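Local coordinates for protein MlnE (Bacillus amyloliquefaciens subsp. plantarum, PDB 5D2E) that is the N-terminal ketoreductase piece of a macrolactin assembly-line polyketide synthase, a B-type enzyme that binds NADP and probably reduces beta-keto groups of the growing chain, at residues K52-E58 and Q76-A82; D66-Y70 and P83-V87. All coordinates share one frame; numbering follows the deposited sequence.

Interaction 1 of 2, residues K52-E58 and Q76-A82; sequences KFPHTKE and QLEGYEA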
# COMPACT_ATOMS: atom_id res chain seq x y z
N LYS A 52 25.73 -11.91 16.53
CA LYS A 52 24.83 -11.05 17.24
C LYS A 52 25.00 -9.55 16.93
O LYS A 52 24.04 -8.80 17.07
CB LYS A 52 25.00 -11.29 18.70
CG LYS A 52 24.70 -12.70 19.08
CD LYS A 52 25.23 -12.98 20.48
CE LYS A 52 24.24 -12.55 21.54
NZ LYS A 52 23.31 -13.67 21.93
N PHE A 53 26.19 -9.10 16.53
CA PHE A 53 26.45 -7.66 16.49
C PHE A 53 26.27 -7.06 15.10
O PHE A 53 26.45 -7.74 14.10
CB PHE A 53 27.89 -7.32 16.96
CG PHE A 53 28.23 -7.72 18.39
CD1 PHE A 53 27.26 -8.04 19.34
CD2 PHE A 53 29.55 -7.77 18.76
CE1 PHE A 53 27.59 -8.37 20.63
CE2 PHE A 53 29.90 -8.14 20.04
CZ PHE A 53 28.94 -8.42 20.97
N PRO A 54 26.00 -5.74 15.04
CA PRO A 54 26.09 -5.02 13.78
C PRO A 54 27.48 -5.19 13.15
O PRO A 54 28.45 -5.47 13.88
CB PRO A 54 25.86 -3.57 14.20
CG PRO A 54 25.25 -3.60 15.56
CD PRO A 54 25.71 -4.87 16.20
N HIS A 55 27.59 -4.99 11.85
CA HIS A 55 28.89 -5.15 11.12
C HIS A 55 29.90 -4.02 11.32
O HIS A 55 31.07 -4.22 11.03
CB HIS A 55 28.68 -5.36 9.60
CG HIS A 55 28.70 -6.81 9.19
ND1 HIS A 55 27.82 -7.34 8.26
CD2 HIS A 55 29.49 -7.84 9.58
CE1 HIS A 55 28.07 -8.63 8.11
NE2 HIS A 55 29.07 -8.96 8.90
N THR A 56 29.47 -2.84 11.76
CA THR A 56 30.37 -1.74 12.15
C THR A 56 30.17 -1.49 13.62
O THR A 56 29.16 -1.91 14.19
CB THR A 56 30.04 -0.45 11.42
OG1 THR A 56 28.73 -0.00 11.82
CG2 THR A 56 30.06 -0.69 9.93
N LYS A 57 31.13 -0.84 14.24
CA LYS A 57 31.06 -0.61 15.64
C LYS A 57 30.61 0.84 15.88
O LYS A 57 31.43 1.71 16.13
CB LYS A 57 32.40 -0.94 16.28
CG LYS A 57 32.44 -0.71 17.78
CD LYS A 57 33.62 -1.45 18.42
CE LYS A 57 34.96 -1.06 17.82
NZ LYS A 57 36.08 -1.81 18.46
N GLU A 58 29.31 1.08 15.77
CA GLU A 58 28.74 2.39 15.83
C GLU A 58 27.46 2.33 16.67
O GLU A 58 26.93 1.27 16.85
CB GLU A 58 28.42 2.85 14.41
CG GLU A 58 29.66 3.29 13.65
CD GLU A 58 29.25 3.69 12.27
OE1 GLU A 58 28.87 4.85 12.06
OE2 GLU A 58 29.16 2.79 11.42
N GLN A 76 21.89 -9.12 24.57
CA GLN A 76 22.32 -9.49 23.24
C GLN A 76 23.63 -8.78 22.83
O GLN A 76 24.47 -9.32 22.10
CB GLN A 76 21.18 -9.14 22.25
CG GLN A 76 21.46 -9.65 20.85
CD GLN A 76 21.03 -11.09 20.65
OE1 GLN A 76 20.76 -11.78 21.62
NE2 GLN A 76 20.87 -11.51 19.38
N LEU A 77 23.78 -7.55 23.30
CA LEU A 77 24.90 -6.68 22.90
C LEU A 77 26.04 -6.71 23.92
O LEU A 77 26.98 -5.87 23.82
CB LEU A 77 24.38 -5.25 22.77
CG LEU A 77 23.39 -5.05 21.63
CD1 LEU A 77 22.74 -3.70 21.78
CD2 LEU A 77 24.10 -5.22 20.31
N GLU A 78 25.98 -7.65 24.87
CA GLU A 78 27.09 -7.79 25.84
C GLU A 78 28.38 -7.97 25.07
O GLU A 78 28.49 -8.81 24.23
CB GLU A 78 26.85 -8.94 26.81
CG GLU A 78 25.98 -8.48 27.98
CD GLU A 78 25.56 -9.61 28.92
OE1 GLU A 78 26.21 -10.66 28.88
OE2 GLU A 78 24.58 -9.47 29.70
N GLY A 79 29.35 -7.10 25.29
CA GLY A 79 30.62 -7.21 24.54
C GLY A 79 30.75 -6.25 23.39
O GLY A 79 31.80 -6.15 22.78
N TYR A 80 29.65 -5.56 23.04
CA TYR A 80 29.64 -4.69 21.84
C TYR A 80 29.98 -3.30 22.39
O TYR A 80 29.35 -2.84 23.33
CB TYR A 80 28.29 -4.71 21.19
CG TYR A 80 28.15 -3.78 20.03
CD1 TYR A 80 28.77 -4.06 18.82
CD2 TYR A 80 27.38 -2.66 20.14
CE1 TYR A 80 28.63 -3.24 17.75
CE2 TYR A 80 27.21 -1.79 19.07
CZ TYR A 80 27.86 -2.10 17.87
OH TYR A 80 27.70 -1.29 16.77
N GLU A 81 31.03 -2.71 21.86
CA GLU A 81 31.61 -1.49 22.46
C GLU A 81 31.30 -0.25 21.65
O GLU A 81 32.17 0.35 20.98
CB GLU A 81 33.11 -1.65 22.63
CG GLU A 81 33.35 -2.66 23.75
CD GLU A 81 34.81 -2.94 24.01
OE1 GLU A 81 35.63 -2.90 23.06
OE2 GLU A 81 35.09 -3.23 25.18
N ALA A 82 30.01 0.04 21.64
CA ALA A 82 29.48 1.31 21.12
C ALA A 82 28.17 1.55 21.84
O ALA A 82 27.52 0.59 22.29
CB ALA A 82 29.24 1.22 19.62
O HOH W 1 21.57 -12.83 24.11
O HOH W 2 35.08 -4.04 20.64
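A type II beta turn, Leu77 to Tyr80, presses against the loop 52-58 at the outer end of the subdomain that carries no cofactor; in ketoreductases of this class that half is the structural Rossmann-like subdomain. The aromatic ring of Phe53 lies against the turn. Tyr80 CB sits over the centre of one face, 3.7 Å from the ring centroid, while the carbonyl oxygens of Gln76 and Glu78 meet the ring edge in its plane, Glu78 O lying 3.3 Å from Phe53 CZ. The Phe53 and Tyr80 rings meet obliquely, neither stacked nor edge-to-face, with their planes inclined at 57°.

With its CG anti to the backbone N (chi1 176°), Tyr80 reaches across to the far end of the loop. Pro54 CD lies over one face of its ring toward the rim, 3.7 Å from Tyr80 CE1. The hydroxyl OH ends between two backbone carbonyls, 2.7 Å from Glu58 O and 3.0 Å from Thr56 O; the one proton has both within reach, and which of them takes it is not settled. Next to it, Ala82 CB packs on Glu58 O.

At the other end Lys52, bent at its last two torsions, brings NZ to Gln76 OE1 in a weak hydrogen bond of 3.2 Å, and a water bridges the same two atoms. A second water links Lys57 NZ to Glu81 OE1.

Gln76 is held more firmly from helix 222-233, where Ser230 OG bonds its NE2, and Gln223 also bonds OE1. Trp233 of that helix touches Pro54 and Leu77. Ile60 at the start of strand 60-64 packs against Pro54, Leu77 and Tyr80, which places the contact between the end of helix 70-76, helix 222-233 and the start of strand 60-64.

Interaction 2 of 2, residues D66-Y70 and P83-V87; sequences DDSMY and PFIYV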
# COMPACT_ATOMS: atom_id res chain seq x y z
N ASP A 66 7.79 0.81 25.05
CA ASP A 66 8.00 0.64 26.47
C ASP A 66 9.30 -0.03 26.68
O ASP A 66 10.08 -0.29 25.71
CB ASP A 66 6.81 -0.16 27.09
CG ASP A 66 6.67 -1.56 26.52
OD1 ASP A 66 7.62 -2.16 25.95
OD2 ASP A 66 5.55 -2.07 26.59
N ASP A 67 9.62 -0.43 27.91
CA ASP A 67 10.93 -1.10 28.02
C ASP A 67 11.02 -2.58 27.89
O ASP A 67 12.03 -3.17 28.28
CB ASP A 67 11.73 -0.63 29.18
CG ASP A 67 10.94 -0.32 30.27
OD1 ASP A 67 10.29 -1.33 30.66
OD2 ASP A 67 10.94 0.89 30.66
N SER A 68 10.05 -3.18 27.22
CA SER A 68 9.99 -4.63 27.12
C SER A 68 11.15 -5.22 26.37
O SER A 68 11.50 -6.37 26.57
CB SER A 68 8.67 -5.09 26.49
OG SER A 68 8.56 -4.55 25.20
N MET A 69 11.80 -4.45 25.49
CA MET A 69 12.96 -4.99 24.79
C MET A 69 14.34 -4.59 25.39
O MET A 69 15.39 -4.99 24.87
CB MET A 69 12.87 -4.57 23.34
CG MET A 69 11.77 -5.33 22.60
SD MET A 69 12.14 -7.09 22.36
CE MET A 69 13.64 -7.22 21.46
N TYR A 70 14.35 -3.83 26.48
CA TYR A 70 15.62 -3.25 26.95
C TYR A 70 16.62 -4.33 27.42
O TYR A 70 17.76 -4.46 26.90
CB TYR A 70 15.38 -2.18 28.02
CG TYR A 70 16.70 -1.62 28.52
CD1 TYR A 70 17.41 -0.68 27.77
CD2 TYR A 70 17.24 -2.07 29.72
CE1 TYR A 70 18.63 -0.17 28.21
CE2 TYR A 70 18.46 -1.58 30.16
CZ TYR A 70 19.14 -0.63 29.40
OH TYR A 70 20.33 -0.17 29.85
N PRO A 83 27.74 2.79 21.93
CA PRO A 83 26.54 3.03 22.73
C PRO A 83 25.26 2.36 22.20
O PRO A 83 25.07 2.29 20.99
CB PRO A 83 26.35 4.53 22.66
CG PRO A 83 27.66 5.10 22.21
CD PRO A 83 28.45 4.03 21.56
N PHE A 84 24.38 1.99 23.13
CA PHE A 84 23.02 1.58 22.80
C PHE A 84 22.05 2.60 23.36
O PHE A 84 22.03 2.89 24.57
CB PHE A 84 22.80 0.17 23.35
CG PHE A 84 21.42 -0.37 23.14
CD1 PHE A 84 20.99 -0.74 21.89
CD2 PHE A 84 20.55 -0.49 24.21
CE1 PHE A 84 19.72 -1.25 21.72
CE2 PHE A 84 19.29 -1.04 24.04
CZ PHE A 84 18.88 -1.41 22.79
N ILE A 85 21.30 3.26 22.47
CA ILE A 85 20.36 4.29 22.88
C ILE A 85 18.94 3.73 22.81
O ILE A 85 18.51 3.22 21.75
CB ILE A 85 20.48 5.51 21.94
CG1 ILE A 85 21.96 5.96 21.83
CG2 ILE A 85 19.57 6.62 22.42
CD1 ILE A 85 22.64 6.41 23.13
N TYR A 86 18.20 3.82 23.88
CA TYR A 86 16.87 3.19 23.96
C TYR A 86 15.83 4.20 24.33
O TYR A 86 15.86 4.84 25.39
CB TYR A 86 16.89 2.02 24.92
CG TYR A 86 15.69 1.13 24.91
CD1 TYR A 86 14.62 1.41 25.71
CD2 TYR A 86 15.66 -0.04 24.17
CE1 TYR A 86 13.52 0.55 25.72
CE2 TYR A 86 14.59 -0.91 24.21
CZ TYR A 86 13.50 -0.59 24.95
OH TYR A 86 12.39 -1.44 25.04
N VAL A 87 14.92 4.43 23.41
CA VAL A 87 13.93 5.46 23.53
C VAL A 87 12.54 4.89 23.63
O VAL A 87 12.09 4.14 22.76
CB VAL A 87 13.98 6.38 22.29
CG1 VAL A 87 13.08 7.61 22.49
CG2 VAL A 87 15.41 6.75 21.95
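Tyr86 turns one face of its ring to Tyr70, whose CB stands over it, 4.0 Å from the ring centroid and offset toward the rim. The Tyr70 ring follows with an edge directed at that same ring, in an edge-to-face pair with planes at 79° and Tyr70 CD1 3.8 Å from Tyr86 CG. Phe62 also meets the Tyr86 ring, with nearly parallel planes, and Arg100 makes a cation-pi contact with Tyr70. Asp66 O lies at the Tyr86 ring edge, near its plane. Phe84, two residues earlier on strand 84-89, reaches Tyr70 too: its CE2 is 4.2 Å from Tyr70 CD1, which comes at the edge of the Phe84 ring.

A chi1 near trans (-169°) points the Tyr86 phenol away from its own backbone N, and its hydroxyl enters the loop ahead of helix 70-76. There OH donates to Asp66 O at 2.7 Å, in the carbonyl plane and on a lone pair, and accepts from Met69 N at 3.1 Å, a rather bent bond with an angle of 139° at the hydrogen. Met69 CB packs beside the hydroxyl.

The loop has its own brace, an Asx turn. Asp66 OD1 takes the backbone N of Ser68 from above its carboxylate plane and, on its syn lone pair, Ser68 OG at 2.7 Å.

By donating one hydrogen bond and accepting one, the Tyr86 hydroxyl satisfies two backbone groups of the loop, and these bonds hold the oxygen and the direction of its O-H. The ring's turn is set by packing on its face, from Tyr70 CB and ring edge, a weakly polar, mainly dispersive attraction between helix start and strand.

Overall arrangement
From the N terminus the chain runs through loop 52-58, strand 60-64, the loop 66-70, helix 70-76, the segment 76-82, with its turn at 77-80, and strand 84-89. Interaction 1 closes the span from 52-58 to 76-82, and interaction 2 that from 66-70 to 83-87, so the two loops cross rather than nest. Helix 70-76 lies within both: interaction 2 holds its beginning to the strand that follows, interaction 1 its end to the loop that leads into strand 60-64. Their centres are 15 Å apart, and they touch where Leu77 CD1 packs against Phe84 CD1 at 3.4 Å. Together they tie the helix to the parallel strands 60-64 and 84-89, far from the NADP pocket.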